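Local coordinates for putative uncharacterized protein (Mycobacterium tuberculosis, PDB 2Z99) that probably acts in chromosome segregation and condensation during cell division, as a winged-helix partner subunit of the SMC complex, at residues 132-144 and 153-165. Residues are numbered along the deposited sequence; the frame is centred on the assembly and turned at random.
Sequences MRTLLARGLITEV and VTFATTELFLERL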
ATOM      1  N   MET A 132       0.177  34.233 -11.510  1.00 47.25           N
ATOM      2  CA  MET A 132       0.551  34.344 -12.918  1.00 48.13           C
ATOM      3  C   MET A 132       1.398  33.129 -13.260  1.00 47.65           C
ATOM      4  O   MET A 132       1.156  32.442 -14.247  1.00 46.58           O
ATOM      5  CB  MET A 132       1.362  35.616 -13.174  1.00 46.47           C
ATOM      6  CG  MET A 132       0.526  36.879 -13.279  1.00 48.49           C
ATOM      7  SD  MET A 132      -0.742  36.770 -14.558  1.00 48.56           S
ATOM      8  CE  MET A 132       0.112  37.426 -15.962  1.00 49.27           C
ATOM      9  N   ARG A 133       2.387  32.878 -12.415  1.00 48.67           N
ATOM     10  CA  ARG A 133       3.291  31.753 -12.574  1.00 49.61           C
ATOM     11  C   ARG A 133       2.522  30.447 -12.757  1.00 49.99           C
ATOM     12  O   ARG A 133       2.690  29.770 -13.772  1.00 51.62           O
ATOM     13  CB  ARG A 133       4.179  31.636 -11.344  1.00 51.86           C
ATOM     14  CG  ARG A 133       5.323  30.656 -11.474  1.00 58.06           C
ATOM     15  CD  ARG A 133       5.924  30.358 -10.110  1.00 60.50           C
ATOM     16  NE  ARG A 133       6.116  31.576  -9.331  1.00 66.26           N
ATOM     17  CZ  ARG A 133       6.225  31.598  -8.006  1.00 69.26           C
ATOM     18  NH1 ARG A 133       6.167  30.466  -7.312  1.00 71.17           N
ATOM     19  NH2 ARG A 133       6.373  32.752  -7.369  0.50 69.91           N
ATOM     20  N   THR A 134       1.683  30.087 -11.786  1.00 47.56           N
ATOM     21  CA  THR A 134       0.951  28.834 -11.900  1.00 48.75           C
ATOM     22  C   THR A 134       0.093  28.826 -13.162  1.00 47.69           C
ATOM     23  O   THR A 134       0.094  27.851 -13.903  1.00 49.51           O
ATOM     24  CB  THR A 134       0.067  28.533 -10.645  1.00 49.21           C
ATOM     25  OG1 THR A 134      -1.029  29.447 -10.588  1.00 53.12           O
ATOM     26  CG2 THR A 134       0.881  28.650  -9.368  1.00 48.23           C
ATOM     27  N   LEU A 135      -0.628  29.912 -13.421  1.00 47.35           N
ATOM     28  CA  LEU A 135      -1.451  29.984 -14.623  1.00 45.01           C
ATOM     29  C   LEU A 135      -0.600  29.729 -15.857  1.00 46.41           C
ATOM     30  O   LEU A 135      -1.062  29.117 -16.817  1.00 45.54           O
ATOM     31  CB  LEU A 135      -2.113  31.351 -14.753  1.00 42.85           C
ATOM     32  CG  LEU A 135      -3.313  31.644 -13.864  1.00 39.06           C
ATOM     33  CD1 LEU A 135      -3.848  33.010 -14.214  1.00 38.94           C
ATOM     34  CD2 LEU A 135      -4.379  30.592 -14.070  1.00 39.75           C
ATOM     35  N   LEU A 136       0.640  30.211 -15.832  1.00 47.22           N
ATOM     36  CA  LEU A 136       1.553  30.018 -16.953  1.00 48.41           C
ATOM     37  C   LEU A 136       2.001  28.562 -17.049  1.00 49.58           C
ATOM     38  O   LEU A 136       1.870  27.935 -18.101  1.00 49.61           O
ATOM     39  CB  LEU A 136       2.781  30.914 -16.806  1.00 47.98           C
ATOM     40  CG  LEU A 136       2.561  32.423 -16.928  1.00 50.04           C
ATOM     41  CD1 LEU A 136       3.871  33.138 -16.670  1.00 48.20           C
ATOM     42  CD2 LEU A 136       2.014  32.762 -18.304  1.00 51.71           C
ATOM     43  N   ALA A 137       2.529  28.034 -15.949  1.00 49.88           N
ATOM     44  CA  ALA A 137       2.999  26.656 -15.905  1.00 50.11           C
ATOM     45  C   ALA A 137       1.904  25.668 -16.291  1.00 50.88           C
ATOM     46  O   ALA A 137       2.180  24.646 -16.918  1.00 51.72           O
ATOM     47  CB  ALA A 137       3.519  26.334 -14.525  1.00 50.06           C
ATOM     48  N   ARG A 138       0.662  25.967 -15.919  1.00 50.44           N
ATOM     49  CA  ARG A 138      -0.452  25.085 -16.254  1.00 51.48           C
ATOM     50  C   ARG A 138      -0.964  25.340 -17.665  1.00 52.19           C
ATOM     51  O   ARG A 138      -1.981  24.765 -18.068  1.00 53.28           O
ATOM     52  CB  ARG A 138      -1.612  25.269 -15.280  1.00 50.97           C
ATOM     53  CG  ARG A 138      -1.280  24.967 -13.850  1.00 51.99           C
ATOM     54  CD  ARG A 138      -2.538  24.975 -13.018  1.00 53.82           C
ATOM     55  NE  ARG A 138      -2.240  24.720 -11.616  1.00 56.23           N
ATOM     56  CZ  ARG A 138      -3.137  24.292 -10.736  1.00 56.54           C
ATOM     57  NH1 ARG A 138      -4.387  24.070 -11.124  1.00 55.71           N
ATOM     58  NH2 ARG A 138      -2.786  24.092  -9.470  1.00 56.10           N
ATOM     59  N   GLY A 139      -0.272  26.215 -18.396  1.00 51.55           N
ATOM     60  CA  GLY A 139      -0.644  26.528 -19.764  1.00 48.94           C
ATOM     61  C   GLY A 139      -2.007  27.153 -19.977  1.00 50.32           C
ATOM     62  O   GLY A 139      -2.562  27.057 -21.075  1.00 50.98           O
ATOM     63  N   LEU A 140      -2.566  27.785 -18.949  1.00 50.00           N
ATOM     64  CA  LEU A 140      -3.866  28.430 -19.108  1.00 48.85           C
ATOM     65  C   LEU A 140      -3.738  29.796 -19.790  1.00 47.42           C
ATOM     66  O   LEU A 140      -4.697  30.307 -20.372  1.00 48.07           O
ATOM     67  CB  LEU A 140      -4.567  28.583 -17.755  1.00 50.33           C
ATOM     68  CG  LEU A 140      -5.301  27.349 -17.230  1.00 52.21           C
ATOM     69  CD1 LEU A 140      -6.102  26.708 -18.363  1.00 52.05           C
ATOM     70  CD2 LEU A 140      -4.301  26.367 -16.680  1.00 54.76           C
ATOM     71  N   ILE A 141      -2.552  30.387 -19.711  1.00 44.88           N
ATOM     72  CA  ILE A 141      -2.298  31.683 -20.336  1.00 44.12           C
ATOM     73  C   ILE A 141      -0.869  31.646 -20.813  1.00 43.98           C
ATOM     74  O   ILE A 141      -0.106  30.765 -20.423  1.00 44.80           O
ATOM     75  CB  ILE A 141      -2.441  32.882 -19.339  1.00 41.44           C
ATOM     76  CG1 ILE A 141      -1.354  32.791 -18.258  1.00 41.17           C
ATOM     77  CG2 ILE A 141      -3.852  32.909 -18.747  1.00 37.22           C
ATOM     78  CD1 ILE A 141      -1.310  33.973 -17.298  1.00 38.19           C
ATOM     79  N   THR A 142      -0.502  32.600 -21.653  1.00 46.48           N
ATOM     80  CA  THR A 142       0.862  32.656 -22.157  1.00 48.46           C
ATOM     81  C   THR A 142       1.209  34.039 -22.668  1.00 49.08           C
ATOM     82  O   THR A 142       0.327  34.863 -22.896  1.00 50.10           O
ATOM     83  CB  THR A 142       1.077  31.658 -23.301  1.00 49.37           C
ATOM     84  OG1 THR A 142       2.477  31.575 -23.596  1.00 51.05           O
ATOM     85  CG2 THR A 142       0.322  32.104 -24.549  1.00 45.91           C
ATOM     86  N   GLU A 143       2.501  34.288 -22.841  1.00 52.08           N
ATOM     87  CA  GLU A 143       2.960  35.575 -23.343  1.00 56.27           C
ATOM     88  C   GLU A 143       2.631  35.678 -24.830  1.00 57.97           C
ATOM     89  O   GLU A 143       2.957  34.780 -25.609  1.00 58.49           O
ATOM     90  CB  GLU A 143       4.473  35.736 -23.128  1.00 57.02           C
ATOM     91  CG  GLU A 143       4.915  35.666 -21.668  1.00 60.41           C
ATOM     92  CD  GLU A 143       5.292  34.259 -21.228  1.00 64.18           C
ATOM     93  OE1 GLU A 143       4.694  33.285 -21.746  1.00 64.87           O
ATOM     94  OE2 GLU A 143       6.180  34.127 -20.352  1.00 64.30           O
ATOM     95  N   VAL A 144       1.976  36.771 -25.217  1.00 59.69           N
ATOM     96  CA  VAL A 144       1.600  36.991 -26.604  1.00 60.64           C
ATOM     97  C   VAL A 144       2.528  37.976 -27.300  1.00 61.89           C
ATOM     98  O   VAL A 144       3.011  37.712 -28.398  1.00 63.92           O
ATOM     99  CB  VAL A 144       0.163  37.509 -26.707  1.00 60.75           C
ATOM    100  CG1 VAL A 144      -0.152  37.886 -28.139  1.00 61.86           C
ATOM    101  CG2 VAL A 144      -0.795  36.442 -26.224  1.00 60.30           C
ATOM    102  N   VAL A 153       5.385  42.952 -21.602  1.00 59.17           N
ATOM    103  CA  VAL A 153       4.786  41.774 -22.203  1.00 57.45           C
ATOM    104  C   VAL A 153       3.282  41.750 -21.945  1.00 56.95           C
ATOM    105  O   VAL A 153       2.806  42.185 -20.893  1.00 56.77           O
ATOM    106  CB  VAL A 153       5.423  40.468 -21.666  1.00 56.64           C
ATOM    107  CG1 VAL A 153       6.924  40.511 -21.858  1.00 54.58           C
ATOM    108  CG2 VAL A 153       5.082  40.276 -20.210  1.00 58.44           C
ATOM    109  N   THR A 154       2.546  41.256 -22.933  1.00 55.60           N
ATOM    110  CA  THR A 154       1.100  41.153 -22.865  1.00 53.68           C
ATOM    111  C   THR A 154       0.776  39.663 -22.729  1.00 51.60           C
ATOM    112  O   THR A 154       1.614  38.816 -23.057  1.00 49.67           O
ATOM    113  CB  THR A 154       0.467  41.761 -24.147  1.00 55.39           C
ATOM    114  OG1 THR A 154      -0.943  41.504 -24.174  1.00 58.96           O
ATOM    115  CG2 THR A 154       1.118  41.178 -25.383  1.00 56.98           C
ATOM    116  N   PHE A 155      -0.423  39.347 -22.240  1.00 48.51           N
ATOM    117  CA  PHE A 155      -0.826  37.957 -22.036  1.00 46.75           C
ATOM    118  C   PHE A 155      -2.172  37.622 -22.638  1.00 47.74           C
ATOM    119  O   PHE A 155      -2.986  38.502 -22.916  1.00 46.92           O
ATOM    120  CB  PHE A 155      -0.890  37.613 -20.536  1.00 43.71           C
ATOM    121  CG  PHE A 155       0.445  37.602 -19.855  1.00 42.27           C
ATOM    122  CD1 PHE A 155       1.041  38.787 -19.442  1.00 41.23           C
ATOM    123  CD2 PHE A 155       1.134  36.407 -19.677  1.00 42.56           C
ATOM    124  CE1 PHE A 155       2.297  38.785 -18.868  1.00 41.18           C
ATOM    125  CE2 PHE A 155       2.396  36.393 -19.103  1.00 41.48           C
ATOM    126  CZ  PHE A 155       2.980  37.579 -18.698  1.00 42.44           C
ATOM    127  N   ALA A 156      -2.404  36.327 -22.823  1.00 47.86           N
ATOM    128  CA  ALA A 156      -3.666  35.860 -23.357  1.00 48.67           C
ATOM    129  C   ALA A 156      -3.912  34.441 -22.896  1.00 50.40           C
ATOM    130  O   ALA A 156      -2.989  33.730 -22.495  1.00 49.25           O
ATOM    131  CB  ALA A 156      -3.654  35.922 -24.875  1.00 48.11           C
ATOM    132  N   THR A 157      -5.172  34.039 -22.936  1.00 53.82           N
ATOM    133  CA  THR A 157      -5.547  32.699 -22.557  1.00 56.85           C
ATOM    134  C   THR A 157      -5.170  31.821 -23.737  1.00 59.12           C
ATOM    135  O   THR A 157      -5.310  32.226 -24.890  1.00 59.33           O
ATOM    136  CB  THR A 157      -7.049  32.597 -22.309  1.00 57.01           C
ATOM    137  OG1 THR A 157      -7.761  33.025 -23.477  1.00 59.06           O
ATOM    138  CG2 THR A 157      -7.449  33.469 -21.135  1.00 58.25           C
ATOM    139  N   THR A 158      -4.677  30.626 -23.444  1.00 62.07           N
ATOM    140  CA  THR A 158      -4.265  29.696 -24.479  1.00 64.63           C
ATOM    141  C   THR A 158      -5.470  29.022 -25.112  1.00 67.18           C
ATOM    142  O   THR A 158      -6.606  29.439 -24.907  1.00 68.64           O
ATOM    143  CB  THR A 158      -3.364  28.616 -23.891  1.00 64.61           C
ATOM    144  OG1 THR A 158      -4.116  27.824 -22.962  1.00 61.91           O
ATOM    145  CG2 THR A 158      -2.182  29.257 -23.169  1.00 65.45           C
ATOM    146  N   GLU A 159      -5.208  27.979 -25.893  1.00 70.86           N
ATOM    147  CA  GLU A 159      -6.258  27.211 -26.551  1.00 73.13           C
ATOM    148  C   GLU A 159      -6.750  26.190 -25.527  1.00 73.98           C
ATOM    149  O   GLU A 159      -7.942  25.891 -25.443  1.00 74.10           O
ATOM    150  CB  GLU A 159      -5.691  26.484 -27.770  1.00 75.82           C
ATOM    151  CG  GLU A 159      -4.968  27.378 -28.772  1.00 79.07           C
ATOM    152  CD  GLU A 159      -5.887  28.389 -29.434  1.00 81.57           C
ATOM    153  OE1 GLU A 159      -6.891  27.967 -30.055  1.00 83.44           O
ATOM    154  OE2 GLU A 159      -5.603  29.605 -29.338  1.00 81.48           O
ATOM    155  N   LEU A 160      -5.810  25.664 -24.751  1.00 74.94           N
ATOM    156  CA  LEU A 160      -6.106  24.686 -23.715  1.00 77.17           C
ATOM    157  C   LEU A 160      -7.113  25.287 -22.738  1.00 79.03           C
ATOM    158  O   LEU A 160      -7.947  24.576 -22.173  1.00 79.83           O
ATOM    159  CB  LEU A 160      -4.814  24.306 -22.986  1.00 76.58           C
ATOM    160  CG  LEU A 160      -4.796  23.054 -22.109  1.00 76.18           C
ATOM    161  CD1 LEU A 160      -3.377  22.832 -21.609  1.00 74.71           C
ATOM    162  CD2 LEU A 160      -5.768  23.193 -20.947  1.00 76.03           C
ATOM    163  N   PHE A 161      -7.024  26.600 -22.541  1.00 80.79           N
ATOM    164  CA  PHE A 161      -7.935  27.310 -21.650  1.00 82.70           C
ATOM    165  C   PHE A 161      -9.360  27.139 -22.163  1.00 85.19           C
ATOM    166  O   PHE A 161     -10.295  26.906 -21.393  1.00 84.46           O
ATOM    167  CB  PHE A 161      -7.583  28.799 -21.612  1.00 81.00           C
ATOM    168  CG  PHE A 161      -8.709  29.674 -21.149  1.00 79.33           C
ATOM    169  CD1 PHE A 161      -9.103  29.681 -19.819  1.00 78.02           C
ATOM    170  CD2 PHE A 161      -9.401  30.468 -22.057  1.00 79.54           C
ATOM    171  CE1 PHE A 161     -10.171  30.466 -19.400  1.00 78.28           C
ATOM    172  CE2 PHE A 161     -10.471  31.258 -21.650  1.00 78.30           C
ATOM    173  CZ  PHE A 161     -10.857  31.258 -20.319  1.00 77.66           C
ATOM    174  N   LEU A 162      -9.512  27.271 -23.475  1.00 88.67           N
ATOM    175  CA  LEU A 162     -10.809  27.126 -24.118  1.00 92.47           C
ATOM    176  C   LEU A 162     -11.304  25.696 -23.922  1.00 95.12           C
ATOM    177  O   LEU A 162     -12.508  25.448 -23.852  1.00 95.68           O
ATOM    178  CB  LEU A 162     -10.683  27.447 -25.607  1.00 92.16           C
ATOM    179  CG  LEU A 162     -10.133  28.841 -25.922  1.00 92.87           C
ATOM    180  CD1 LEU A 162      -9.699  28.916 -27.376  1.00 93.67           C
ATOM    181  CD2 LEU A 162     -11.188  29.891 -25.616  1.00 92.49           C
ATOM    182  N   GLU A 163     -10.361  24.761 -23.824  1.00 97.88           N
ATOM    183  CA  GLU A 163     -10.684  23.352 -23.628  1.00100.59           C
ATOM    184  C   GLU A 163     -11.135  23.061 -22.199  1.00101.73           C
ATOM    185  O   GLU A 163     -12.314  22.797 -21.965  1.00102.26           O
ATOM    186  CB  GLU A 163      -9.474  22.481 -23.972  1.00102.07           C
ATOM    187  CG  GLU A 163      -9.143  22.422 -25.455  1.00103.89           C
ATOM    188  CD  GLU A 163      -7.923  21.569 -25.747  1.00104.74           C
ATOM    189  OE1 GLU A 163      -7.886  20.403 -25.294  1.00105.22           O
ATOM    190  OE2 GLU A 163      -7.004  22.064 -26.433  1.00105.09           O
ATOM    191  N   ARG A 164     -10.197  23.107 -21.251  1.00102.73           N
ATOM    192  CA  ARG A 164     -10.511  22.847 -19.845  1.00104.19           C
ATOM    193  C   ARG A 164     -11.749  23.611 -19.401  1.00105.18           C
ATOM    194  O   ARG A 164     -12.394  23.257 -18.414  1.00105.27           O
ATOM    195  CB  ARG A 164      -9.338  23.234 -18.946  1.00104.49           C
ATOM    196  CG  ARG A 164      -8.276  22.167 -18.803  1.00105.14           C
ATOM    197  CD  ARG A 164      -7.249  22.577 -17.763  1.00106.66           C
ATOM    198  NE  ARG A 164      -6.298  21.509 -17.466  1.00108.46           N
ATOM    199  CZ  ARG A 164      -5.285  21.623 -16.609  1.00109.55           C
ATOM    200  NH1 ARG A 164      -5.087  22.763 -15.959  1.00109.49           N
ATOM    201  NH2 ARG A 164      -4.474  20.594 -16.397  1.00109.83           N
ATOM    202  N   LEU A 165     -12.067  24.668 -20.137  1.00106.36           N
ATOM    203  CA  LEU A 165     -13.227  25.491 -19.841  1.00107.24           C
ATOM    204  C   LEU A 165     -14.463  24.839 -20.447  1.00107.80           C
ATOM    205  O   LEU A 165     -15.320  24.310 -19.737  1.00107.78           O
ATOM    206  CB  LEU A 165     -13.021  26.899 -20.416  1.00107.09           C
ATOM    207  CG  LEU A 165     -14.093  27.978 -20.222  1.00107.33           C
ATOM    208  CD1 LEU A 165     -15.250  27.753 -21.188  1.00107.65           C
ATOM    209  CD2 LEU A 165     -14.567  27.975 -18.774  1.00107.14           C
TER
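The beta hairpin of a winged-helix domain joins 141-144 to 153-157 and turns the ring of Phe155 toward helix 129-137, where Met132 and Leu136 meet it. Met132 extends from that helix, its chain bent at chi2 (-57°) and chi3 so that CE sits over the centre of one ring face, 3.7 Å from the Phe155 centroid; SD stands farther out along the same normal, a Met-aromatic contact. Leu136 CD2 meets the ring edge at Phe155 CE2, 3.7 Å away, while Glu143 runs alongside, its CG against CE2 and its carboxylate plane turned 21° from the ring. The strands pair antiparallel: Thr142 and Ala156 exchange both backbone bonds, and Val144 N donates to Thr154 O. Val144 CG2 stands 3.2 Å from Ala156 CB, tighter than an ordinary carbon contact. Strand 115-116 flanks 153-157 on its other side, completing the small sheet usual in this fold. Where the hairpin ends, Thr158 N-caps helix 159-165. Its OG1, held between backbone N and carbonyl carbon (chi1 65°), accepts from Phe161 N. The same OG1 donates in the carbonyl plane to Gly139 O at 2.6 Å. Gly139 closes helix 129-137 in a Schellman motif, and the hydroxyl thus ties one helix's exit to the next one's start. Thr158 N donates to Leu140 O at 3.1 Å, continuing the strand pairing up to the cap residue. Leu140 CD1 rests on Phe161 CA and CB, and CD2 lies near the guanidinium of the poorly ordered Arg164.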